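Local coordinates for DUF724 domain-containing protein 6-like (Raphanus sativus, PDB 5ZWX) that binds histone H3 tails carrying the H3K9me2 mark through its tandem Agenet cassette and probably links this mark to DNA methylation in heterochromatin, at residues Pro16-Glu21 against Gly36-Val41; Arg30-Met35 against Gly106-Thr111; Ile8-Phe13 against Val72-Leu77; Glu52-Thr57 against Arg65-Glu70. All coordinates share one frame; numbering follows the deposited sequence.

Contact 1: Pro16-Glu21 against Gly36-Val41; sequences PGAAVE and GKVVAV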
# COMPACT_ATOMS: atom_id res chain seq x y z
N PRO A 16 -17.99 -4.83 1.67
CA PRO A 16 -17.76 -4.62 3.10
C PRO A 16 -16.99 -5.78 3.70
O PRO A 16 -17.30 -6.93 3.39
CB PRO A 16 -19.18 -4.53 3.68
CG PRO A 16 -20.03 -4.09 2.53
CD PRO A 16 -19.41 -4.68 1.30
N GLY A 17 -15.98 -5.49 4.51
CA GLY A 17 -15.22 -6.52 5.17
C GLY A 17 -13.95 -6.88 4.42
O GLY A 17 -13.02 -7.42 5.01
N ALA A 18 -13.90 -6.58 3.13
CA ALA A 18 -12.74 -6.91 2.31
C ALA A 18 -11.47 -6.21 2.77
O ALA A 18 -11.48 -5.00 3.00
CB ALA A 18 -12.99 -6.57 0.86
N ALA A 19 -10.38 -6.96 2.83
CA ALA A 19 -9.07 -6.38 3.07
C ALA A 19 -8.64 -5.68 1.79
O ALA A 19 -8.91 -6.18 0.70
CB ALA A 19 -8.07 -7.44 3.47
N VAL A 20 -7.98 -4.53 1.91
CA VAL A 20 -7.55 -3.76 0.75
C VAL A 20 -6.22 -3.05 1.06
O VAL A 20 -5.82 -2.98 2.21
CB VAL A 20 -8.60 -2.68 0.35
CG1 VAL A 20 -9.86 -3.31 -0.21
CG2 VAL A 20 -8.94 -1.80 1.56
N GLU A 21 -5.58 -2.55 0.01
CA GLU A 21 -4.51 -1.58 0.15
C GLU A 21 -5.05 -0.24 -0.33
O GLU A 21 -5.84 -0.16 -1.29
CB GLU A 21 -3.27 -2.02 -0.64
CG GLU A 21 -2.81 -3.42 -0.22
CD GLU A 21 -1.44 -3.81 -0.74
OE1 GLU A 21 -0.89 -3.11 -1.61
OE2 GLU A 21 -0.93 -4.87 -0.31
N GLY A 36 -5.76 -1.84 4.93
CA GLY A 36 -6.98 -1.55 5.65
C GLY A 36 -8.10 -2.49 5.27
O GLY A 36 -7.86 -3.55 4.68
N LYS A 37 -9.33 -2.14 5.64
CA LYS A 37 -10.47 -2.96 5.27
C LYS A 37 -11.65 -2.09 4.84
O LYS A 37 -11.78 -0.96 5.28
CB LYS A 37 -10.86 -3.88 6.43
CG LYS A 37 -11.42 -3.15 7.65
CD LYS A 37 -12.24 -4.10 8.52
CE LYS A 37 -13.28 -3.34 9.33
NZ LYS A 37 -13.14 -3.52 10.81
N VAL A 38 -12.51 -2.63 3.98
CA VAL A 38 -13.67 -1.88 3.55
C VAL A 38 -14.73 -1.88 4.64
O VAL A 38 -15.11 -2.93 5.17
CB VAL A 38 -14.26 -2.48 2.26
CG1 VAL A 38 -15.54 -1.73 1.88
CG2 VAL A 38 -13.22 -2.44 1.13
N VAL A 39 -15.24 -0.70 4.97
CA VAL A 39 -16.37 -0.58 5.90
C VAL A 39 -17.71 -0.43 5.17
O VAL A 39 -18.72 -1.00 5.59
CB VAL A 39 -16.17 0.62 6.85
CG1 VAL A 39 -17.37 0.79 7.76
CG2 VAL A 39 -14.94 0.40 7.67
N ALA A 40 -17.72 0.31 4.07
CA ALA A 40 -18.96 0.49 3.32
C ALA A 40 -18.68 0.76 1.85
O ALA A 40 -17.64 1.35 1.51
CB ALA A 40 -19.78 1.64 3.92
N VAL A 41 -19.60 0.31 0.99
CA VAL A 41 -19.46 0.55 -0.45
C VAL A 41 -20.75 1.13 -1.01
O VAL A 41 -21.79 1.07 -0.37
CB VAL A 41 -19.09 -0.74 -1.23
CG1 VAL A 41 -17.79 -1.37 -0.69
CG2 VAL A 41 -20.26 -1.71 -1.22

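Contact 2: Arg30-Met35 against Gly106-Thr111; sequences RGSWYM and GWWEGT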
# COMPACT_ATOMS: atom_id res chain seq x y z
N ARG A 30 2.43 10.20 -1.55
CA ARG A 30 2.80 9.78 -2.90
C ARG A 30 3.62 8.50 -2.87
O ARG A 30 4.65 8.42 -2.18
CB ARG A 30 3.61 10.89 -3.59
CG ARG A 30 3.66 10.78 -5.09
CD ARG A 30 2.33 11.15 -5.71
NE ARG A 30 1.99 12.55 -5.46
CZ ARG A 30 0.78 13.07 -5.62
NH1 ARG A 30 -0.23 12.31 -6.03
NH2 ARG A 30 0.57 14.36 -5.37
N GLY A 31 3.17 7.48 -3.60
CA GLY A 31 3.91 6.24 -3.63
C GLY A 31 3.62 5.27 -2.50
O GLY A 31 4.26 4.21 -2.43
N SER A 32 2.66 5.57 -1.63
CA SER A 32 2.36 4.63 -0.53
C SER A 32 1.12 3.79 -0.74
O SER A 32 0.18 4.23 -1.41
CB SER A 32 2.17 5.34 0.79
OG SER A 32 1.01 6.14 0.78
N TRP A 33 1.13 2.64 -0.08
CA TRP A 33 -0.04 1.77 0.07
C TRP A 33 -0.14 1.42 1.56
O TRP A 33 0.80 0.86 2.14
CB TRP A 33 0.13 0.50 -0.78
CG TRP A 33 0.03 0.77 -2.27
CD1 TRP A 33 1.06 0.90 -3.16
CD2 TRP A 33 -1.18 0.97 -3.02
NE1 TRP A 33 0.55 1.16 -4.42
CE2 TRP A 33 -0.82 1.21 -4.36
CE3 TRP A 33 -2.53 0.98 -2.68
CZ2 TRP A 33 -1.77 1.44 -5.37
CZ3 TRP A 33 -3.49 1.19 -3.70
CH2 TRP A 33 -3.10 1.43 -5.01
N TYR A 34 -1.25 1.81 2.19
CA TYR A 34 -1.53 1.46 3.60
C TYR A 34 -2.59 0.37 3.70
O TYR A 34 -3.58 0.41 2.95
CB TYR A 34 -1.95 2.71 4.38
CG TYR A 34 -0.68 3.42 4.88
CD1 TYR A 34 0.11 4.16 3.99
CD2 TYR A 34 -0.24 3.30 6.20
CE1 TYR A 34 1.33 4.79 4.43
CE2 TYR A 34 0.95 3.92 6.64
CZ TYR A 34 1.71 4.66 5.75
OH TYR A 34 2.90 5.25 6.16
N MSE A 35 -2.39 -0.62 4.56
CA MSE A 35 -3.33 -1.74 4.65
C MSE A 35 -4.61 -1.31 5.36
O MSE A 35 -4.56 -0.49 6.28
CB MSE A 35 -2.71 -2.94 5.38
CG MSE A 35 -1.34 -3.34 4.86
SE MSE A 35 -1.31 -3.80 2.93
CE MSE A 35 -0.82 -2.05 2.15
N GLY A 106 3.45 1.67 6.63
CA GLY A 106 2.85 1.36 5.31
C GLY A 106 3.94 0.98 4.32
O GLY A 106 5.14 0.95 4.66
N TRP A 107 3.53 0.67 3.09
CA TRP A 107 4.45 0.29 2.02
C TRP A 107 4.71 1.44 1.06
O TRP A 107 3.78 2.01 0.51
CB TRP A 107 3.88 -0.92 1.24
CG TRP A 107 3.84 -2.19 2.06
CD1 TRP A 107 2.76 -2.70 2.74
CD2 TRP A 107 4.92 -3.10 2.28
NE1 TRP A 107 3.11 -3.88 3.35
CE2 TRP A 107 4.42 -4.15 3.09
CE3 TRP A 107 6.27 -3.13 1.89
CZ2 TRP A 107 5.22 -5.22 3.51
CZ3 TRP A 107 7.05 -4.20 2.29
CH2 TRP A 107 6.53 -5.23 3.10
N TRP A 108 5.98 1.75 0.82
CA TRP A 108 6.34 2.88 -0.03
C TRP A 108 7.16 2.40 -1.22
O TRP A 108 8.18 1.73 -1.04
CB TRP A 108 7.15 3.94 0.78
CG TRP A 108 6.38 4.50 1.93
CD1 TRP A 108 6.12 3.88 3.12
CD2 TRP A 108 5.72 5.79 2.00
NE1 TRP A 108 5.36 4.71 3.92
CE2 TRP A 108 5.09 5.88 3.25
CE3 TRP A 108 5.60 6.87 1.11
CZ2 TRP A 108 4.35 7.01 3.65
CZ3 TRP A 108 4.88 8.00 1.50
CH2 TRP A 108 4.26 8.05 2.76
N GLU A 109 6.72 2.74 -2.42
CA GLU A 109 7.41 2.30 -3.63
C GLU A 109 8.75 3.02 -3.84
O GLU A 109 8.80 4.25 -3.80
CB GLU A 109 6.54 2.54 -4.86
CG GLU A 109 7.24 2.24 -6.15
CD GLU A 109 6.28 2.21 -7.33
OE1 GLU A 109 5.16 2.76 -7.19
OE2 GLU A 109 6.65 1.62 -8.37
N GLY A 110 9.80 2.27 -4.13
CA GLY A 110 11.09 2.82 -4.52
C GLY A 110 11.87 1.88 -5.42
O GLY A 110 11.34 0.84 -5.85
N THR A 111 13.12 2.24 -5.70
CA THR A 111 13.99 1.46 -6.59
C THR A 111 15.29 1.11 -5.90
O THR A 111 15.92 1.99 -5.32
CB THR A 111 14.34 2.26 -7.87
OG1 THR A 111 13.14 2.52 -8.61
CG2 THR A 111 15.30 1.47 -8.73
O HOH W 1 2.97 2.61 -5.58

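Contact 3: Ile8-Phe13 against Val72-Leu77; sequences IRLPPF and VDVGQL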
# COMPACT_ATOMS: atom_id res chain seq x y z
N ILE A 8 -22.93 2.55 -10.31
CA ILE A 8 -21.57 2.14 -10.66
C ILE A 8 -21.34 0.65 -10.47
O ILE A 8 -21.86 0.02 -9.54
CB ILE A 8 -20.48 2.92 -9.86
CG1 ILE A 8 -20.41 2.46 -8.41
CG2 ILE A 8 -20.67 4.44 -10.01
CD1 ILE A 8 -19.25 3.04 -7.66
N ARG A 9 -20.57 0.08 -11.39
CA ARG A 9 -20.21 -1.34 -11.35
C ARG A 9 -18.90 -1.48 -10.61
O ARG A 9 -17.84 -1.23 -11.18
CB ARG A 9 -20.06 -1.89 -12.77
CG ARG A 9 -19.95 -3.42 -12.87
CD ARG A 9 -20.94 -3.92 -13.94
NE ARG A 9 -21.42 -5.28 -13.71
CZ ARG A 9 -20.88 -6.37 -14.25
NH1 ARG A 9 -19.82 -6.27 -15.03
NH2 ARG A 9 -21.40 -7.57 -14.00
N LEU A 10 -18.97 -1.87 -9.35
CA LEU A 10 -17.77 -2.00 -8.53
C LEU A 10 -16.93 -3.18 -8.97
O LEU A 10 -17.46 -4.19 -9.41
CB LEU A 10 -18.13 -2.20 -7.07
CG LEU A 10 -18.75 -1.09 -6.24
CD1 LEU A 10 -18.99 -1.64 -4.85
CD2 LEU A 10 -17.80 0.08 -6.19
N PRO A 11 -15.60 -3.06 -8.79
CA PRO A 11 -14.76 -4.25 -8.91
C PRO A 11 -15.25 -5.32 -7.93
O PRO A 11 -15.61 -4.98 -6.81
CB PRO A 11 -13.37 -3.75 -8.48
CG PRO A 11 -13.42 -2.28 -8.65
CD PRO A 11 -14.84 -1.85 -8.44
N PRO A 12 -15.27 -6.59 -8.35
CA PRO A 12 -15.71 -7.70 -7.50
C PRO A 12 -15.03 -7.81 -6.11
O PRO A 12 -15.68 -8.23 -5.15
CB PRO A 12 -15.39 -8.93 -8.36
CG PRO A 12 -15.60 -8.44 -9.76
CD PRO A 12 -15.02 -7.03 -9.74
N PHE A 13 -13.77 -7.45 -6.00
CA PHE A 13 -13.11 -7.61 -4.69
C PHE A 13 -13.63 -6.61 -3.66
O PHE A 13 -13.43 -6.79 -2.46
CB PHE A 13 -11.59 -7.46 -4.81
CG PHE A 13 -11.11 -6.04 -4.96
CD1 PHE A 13 -10.99 -5.47 -6.23
CD2 PHE A 13 -10.78 -5.28 -3.85
CE1 PHE A 13 -10.53 -4.16 -6.37
CE2 PHE A 13 -10.33 -3.97 -3.98
CZ PHE A 13 -10.22 -3.41 -5.25
N VAL A 72 -13.15 7.32 0.57
CA VAL A 72 -12.19 7.40 -0.52
C VAL A 72 -12.84 7.03 -1.85
O VAL A 72 -13.91 6.43 -1.87
CB VAL A 72 -10.99 6.45 -0.30
CG1 VAL A 72 -10.24 6.81 1.00
CG2 VAL A 72 -11.47 5.01 -0.24
N ASP A 73 -12.17 7.38 -2.95
CA ASP A 73 -12.58 6.98 -4.30
C ASP A 73 -12.29 5.50 -4.51
O ASP A 73 -11.30 4.97 -3.99
CB ASP A 73 -11.84 7.79 -5.37
CG ASP A 73 -12.19 9.27 -5.35
OD1 ASP A 73 -13.34 9.63 -5.02
OD2 ASP A 73 -11.31 10.08 -5.70
N VAL A 74 -13.16 4.82 -5.27
CA VAL A 74 -12.86 3.45 -5.65
C VAL A 74 -11.43 3.30 -6.22
O VAL A 74 -10.71 2.36 -5.87
CB VAL A 74 -13.90 2.96 -6.67
CG1 VAL A 74 -13.46 1.64 -7.29
CG2 VAL A 74 -15.25 2.80 -5.96
N GLY A 75 -11.01 4.24 -7.06
CA GLY A 75 -9.71 4.16 -7.71
C GLY A 75 -8.51 4.28 -6.74
O GLY A 75 -7.37 4.08 -7.16
N GLN A 76 -8.79 4.55 -5.47
CA GLN A 76 -7.71 4.59 -4.45
C GLN A 76 -7.43 3.21 -3.86
O GLN A 76 -6.47 3.03 -3.12
CB GLN A 76 -8.07 5.55 -3.33
CG GLN A 76 -8.03 6.99 -3.75
CD GLN A 76 -8.40 7.91 -2.60
OE1 GLN A 76 -9.48 8.48 -2.59
NE2 GLN A 76 -7.50 8.05 -1.63
N LEU A 77 -8.26 2.22 -4.20
CA LEU A 77 -8.19 0.92 -3.53
C LEU A 77 -7.71 -0.18 -4.47
O LEU A 77 -8.00 -0.13 -5.67
CB LEU A 77 -9.56 0.52 -2.98
CG LEU A 77 -10.16 1.54 -2.00
CD1 LEU A 77 -11.53 1.09 -1.47
CD2 LEU A 77 -9.17 1.78 -0.84

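Contact 4: Glu52-Thr57 against Arg65-Glu70; sequences EVEYTT and RKRLRE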
# COMPACT_ATOMS: atom_id res chain seq x y z
N GLU A 52 -16.11 3.74 2.15
CA GLU A 52 -15.45 4.09 3.40
C GLU A 52 -14.52 2.95 3.77
O GLU A 52 -14.89 1.79 3.64
CB GLU A 52 -16.47 4.36 4.50
CG GLU A 52 -15.85 4.83 5.81
CD GLU A 52 -16.89 4.98 6.89
OE1 GLU A 52 -18.04 4.58 6.63
OE2 GLU A 52 -16.57 5.49 7.99
N VAL A 53 -13.31 3.28 4.22
CA VAL A 53 -12.32 2.28 4.63
C VAL A 53 -11.81 2.60 6.02
O VAL A 53 -11.89 3.74 6.48
CB VAL A 53 -11.10 2.18 3.67
CG1 VAL A 53 -11.54 1.76 2.28
CG2 VAL A 53 -10.30 3.51 3.63
N GLU A 54 -11.34 1.55 6.70
CA GLU A 54 -10.68 1.68 8.00
C GLU A 54 -9.24 1.24 7.88
O GLU A 54 -8.99 0.14 7.40
CB GLU A 54 -11.39 0.84 9.05
CG GLU A 54 -10.72 0.87 10.41
CD GLU A 54 -11.48 0.07 11.44
OE1 GLU A 54 -11.17 -1.13 11.59
OE2 GLU A 54 -12.39 0.64 12.08
N TYR A 55 -8.30 2.07 8.31
CA TYR A 55 -6.89 1.70 8.24
C TYR A 55 -6.53 0.72 9.34
O TYR A 55 -7.07 0.78 10.44
CB TYR A 55 -5.99 2.94 8.36
CG TYR A 55 -6.05 3.86 7.17
CD1 TYR A 55 -7.19 4.62 6.91
CD2 TYR A 55 -4.99 3.95 6.29
CE1 TYR A 55 -7.25 5.45 5.82
CE2 TYR A 55 -5.04 4.79 5.20
CZ TYR A 55 -6.16 5.54 4.97
OH TYR A 55 -6.19 6.37 3.88
N THR A 56 -5.61 -0.18 9.03
CA THR A 56 -5.14 -1.16 9.99
C THR A 56 -4.07 -0.56 10.90
O THR A 56 -3.99 -0.90 12.08
CB THR A 56 -4.56 -2.41 9.29
OG1 THR A 56 -5.58 -3.02 8.49
CG2 THR A 56 -4.06 -3.44 10.31
N THR A 57 -3.24 0.34 10.37
CA THR A 57 -2.08 0.82 11.15
C THR A 57 -2.04 2.34 11.37
O THR A 57 -1.10 2.86 11.98
CB THR A 57 -0.76 0.44 10.48
OG1 THR A 57 -0.62 1.18 9.26
CG2 THR A 57 -0.70 -1.07 10.19
N ARG A 65 -6.65 5.08 20.25
CA ARG A 65 -7.97 4.59 20.64
C ARG A 65 -8.84 4.16 19.44
O ARG A 65 -9.55 3.17 19.52
CB ARG A 65 -8.70 5.64 21.48
CG ARG A 65 -7.98 6.00 22.79
CD ARG A 65 -8.38 7.39 23.30
NE ARG A 65 -7.65 8.47 22.64
CZ ARG A 65 -8.11 9.71 22.49
NH1 ARG A 65 -9.32 10.02 22.95
NH2 ARG A 65 -7.39 10.63 21.87
N LYS A 66 -8.76 4.91 18.34
CA LYS A 66 -9.63 4.67 17.18
C LYS A 66 -8.86 4.59 15.86
O LYS A 66 -8.16 5.52 15.48
CB LYS A 66 -10.68 5.79 17.08
CG LYS A 66 -10.28 7.10 17.74
CD LYS A 66 -11.29 8.22 17.49
CE LYS A 66 -10.77 9.57 17.97
NZ LYS A 66 -11.00 9.78 19.43
N ARG A 67 -8.99 3.47 15.16
CA ARG A 67 -8.36 3.36 13.85
C ARG A 67 -8.96 4.40 12.91
O ARG A 67 -10.14 4.70 12.98
CB ARG A 67 -8.52 1.95 13.28
CG ARG A 67 -7.71 0.93 14.04
CD ARG A 67 -7.73 -0.43 13.39
NE ARG A 67 -6.80 -1.33 14.06
CZ ARG A 67 -6.65 -2.62 13.76
NH1 ARG A 67 -7.36 -3.17 12.79
NH2 ARG A 67 -5.77 -3.35 14.44
N LEU A 68 -8.11 4.97 12.06
CA LEU A 68 -8.55 6.02 11.16
C LEU A 68 -9.56 5.47 10.15
O LEU A 68 -9.37 4.39 9.60
CB LEU A 68 -7.35 6.62 10.42
CG LEU A 68 -7.68 7.69 9.38
CD1 LEU A 68 -8.34 8.88 10.06
CD2 LEU A 68 -6.44 8.12 8.59
N ARG A 69 -10.64 6.21 9.92
CA ARG A 69 -11.56 5.85 8.84
C ARG A 69 -11.63 7.02 7.86
O ARG A 69 -11.57 8.18 8.27
CB ARG A 69 -12.94 5.53 9.39
CG ARG A 69 -13.00 4.26 10.22
CD ARG A 69 -14.43 3.99 10.67
NE ARG A 69 -14.61 2.63 11.18
CZ ARG A 69 -15.80 2.04 11.28
NH1 ARG A 69 -16.90 2.68 10.91
NH2 ARG A 69 -15.88 0.80 11.75
N GLU A 70 -11.74 6.70 6.58
CA GLU A 70 -11.81 7.71 5.53
C GLU A 70 -12.78 7.30 4.45
O GLU A 70 -12.89 6.12 4.16
CB GLU A 70 -10.44 7.94 4.90
CG GLU A 70 -9.58 8.89 5.69
CD GLU A 70 -8.30 9.23 4.99
OE1 GLU A 70 -7.97 8.55 4.00
OE2 GLU A 70 -7.62 10.18 5.44

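Contact 1: Pro16-Glu21 against Gly36-Val41
In V38, chi1 of 176° sets CG1 anti to the backbone N and CG2 anti to the carbonyl carbon, so the two methyls reach different partners. V20, with chi1 at -70°, holds CG1 anti to its own carbonyl carbon. The two side chains then cross at about a right angle, and V20 CG1 meets V38 CG2 at 3.7 Å. This is the antiparallel hairpin of strands 19-22 and 32-40 in the SH3-like Agenet fold. V20 and G36 form a hydrogen-bonded pair. V20 N donates to G36 O at 2.9 Å, and G36 N returns a bond to V20 O. A19 and K37 are the non-hydrogen-bonded pair beside it. The next bond runs from V38 N to A18 O at 2.8 Å and lies in the plane of that carbonyl. G17 adds a bond from its N to V38 O, nearly straight at 169°, but from above the carbonyl plane. V38 CG1 rests against P16 CA at 3.8 Å. Beyond V38, a classic beta bulge places V39 and A40 together opposite E52 of strand 51-55. F13 packs on V20 and L14 on V38, so residues before the hairpin lie against these two valines. At the far end, V41 crosses the P16 ring at about a right angle, its CG2 4.0 Å from P16 CD.

Contact 2: Arg30-Met35 against Gly106-Thr111
An antiparallel pairing of strands 32-40 and 106-116 joins the Agenet hairpin to the second half of the cassette, beside the bound histone peptide. W33 and W107 are a hydrogen-bonded pair: W33 N donates to W107 O at 2.8 Å, and W107 N donates back to W33 O. Both bonds lie in the carbonyl planes. E109 N adds a third, very straight bond to G31 O. S32 and W108 form the neighbouring non-hydrogen-bonded pair. Here S32 CB sits over the centre of the W108 six-membered ring, 3.6 Å from its centroid, in a CH-pi contact. S32 OG bonds F29 O. G106, having no side chain, lays its CA directly over one face of the Y34 ring, 3.5 Å from the centroid. The Y34 and W108 planes stand at 90°, and Y34 CE1 packs 3.8 Å from W108 CZ2. W108 NE1 makes a weak bond to Y34 OH at 3.4 Å and another weak one to Y103 O; the firmer partner of the hydroxyl is S104 O. On the other face of the sheet, the bent chain of selenomethionine M35 brings CE to the edge of the W107 ring, 3.7 Å from CD1. A water oxygen lies 2.7 Å from E109 OE1, to which it donates, and accepts a weak bond from W33 NE1. The peptide packs on Y34 with an apolar side chain and on W108 with a modified one. Strand 98-103 flanks W108 through A101, while strand 19-22 lies beside Y34 through I22.

Contact 3: Ile8-Phe13 against Val72-Leu77
V74 is the centre of this contact, and its two methyls take separate partners. With chi1 at 169°, CG1 is anti to the backbone N and CG2 anti to the carbonyl carbon. CG2 meets L10 CD2 at 3.7 Å, the side chains crossing obliquely. CG1 points tip to tip at the P11 ring, 3.9 Å from P11 CD. I8 CD1 approaches the same CG2 more loosely, at 4.4 Å. Further along, F13 turns the edge of its ring to the backbone of L77, with F13 CZ 4.0 Å from L77 O. Its chi1 of 76° places CG between the backbone N and the carbonyl carbon. The contact is thus apolar packing of the N-terminal segment on the short 3-10 turn, residues 74-76, that links strands 67-72 and 77-78 of the Agenet domain. The turn is braced from within. L77 N bonds V74 O at 3.0 Å, and Q76 N bonds D73 O. The Q76 side chain folds back so that OE1 accepts from D73 N at 2.9 Å, the donor lying above the amide plane. Q76 NE2 reaches S23 O. Outside the pair, L14 and C51 also touch V74, V41 touches L10, and V20 lies against F13.

Contact 4: Glu52-Thr57 against Arg65-Glu70
Strands 51-55 and 67-72 meet here as antiparallel neighbours in the Agenet sheet, with E54 and R69 on one face, and V53 and E70 on the other. V53 and E70 are a hydrogen-bonded pair. V53 N donates to E70 O at 2.9 Å, and E70 N donates to V53 O. Y55 N bonds L68 O nearly along the C=O axis. E54 and R69 form the non-hydrogen-bonded pair between them. The E54 chain is extended, with CG anti to the backbone N (chi1 177°). Its OE2 lies in the guanidinium plane of R69 and takes a salt bridge from NE at 3.1 Å, N-H angle 166°. From the carboxylate's side, NE comes from above the plane. E54 OE1 has a second partner, K37 NZ. On this face of the SH3-like sheet, E54 thus joins charges on three neighbouring strands. R67 lays its guanidinium against the backbone, T56 O over one face, where the angle is too poor for a bond. On the side of V53 and E70, L68 CD2 sits over the Y55 ring, 4.3 Å from its centroid. Y55 OH donates to E70 OE1 at 2.8 Å, from above the carboxylate plane, with ring and carboxylate 87° apart. E70 OE2 makes a salt bridge to a basic side chain of the bound peptide. Together these two bonds probably restrain the carboxylate. Y55 and L68 also pack on basic side-chain atoms of the peptide.

How the contacts relate
Contacts 1, 2 and 4 are partly buried strand pairings of one sheet, and contact 3 is a surface contact of loops. Strand 32-40 serves contact 2 with its first half and contact 1 with its second, and lies beside strand 51-55 of contact 4. M35 O is 3.0 Å from T56 N, a probable hydrogen bond between contacts 2 and 4. Contact 2 lies nearest the chain's centre and is rich in aromatic rings. Contact 1 adds aliphatic packing to its backbone bonds, contact 4 adds charges. Contact 3 continues the apolar packing of contact 1, through L10 on V41 and F13 on V20. The bound peptide touches contacts 2 and 4.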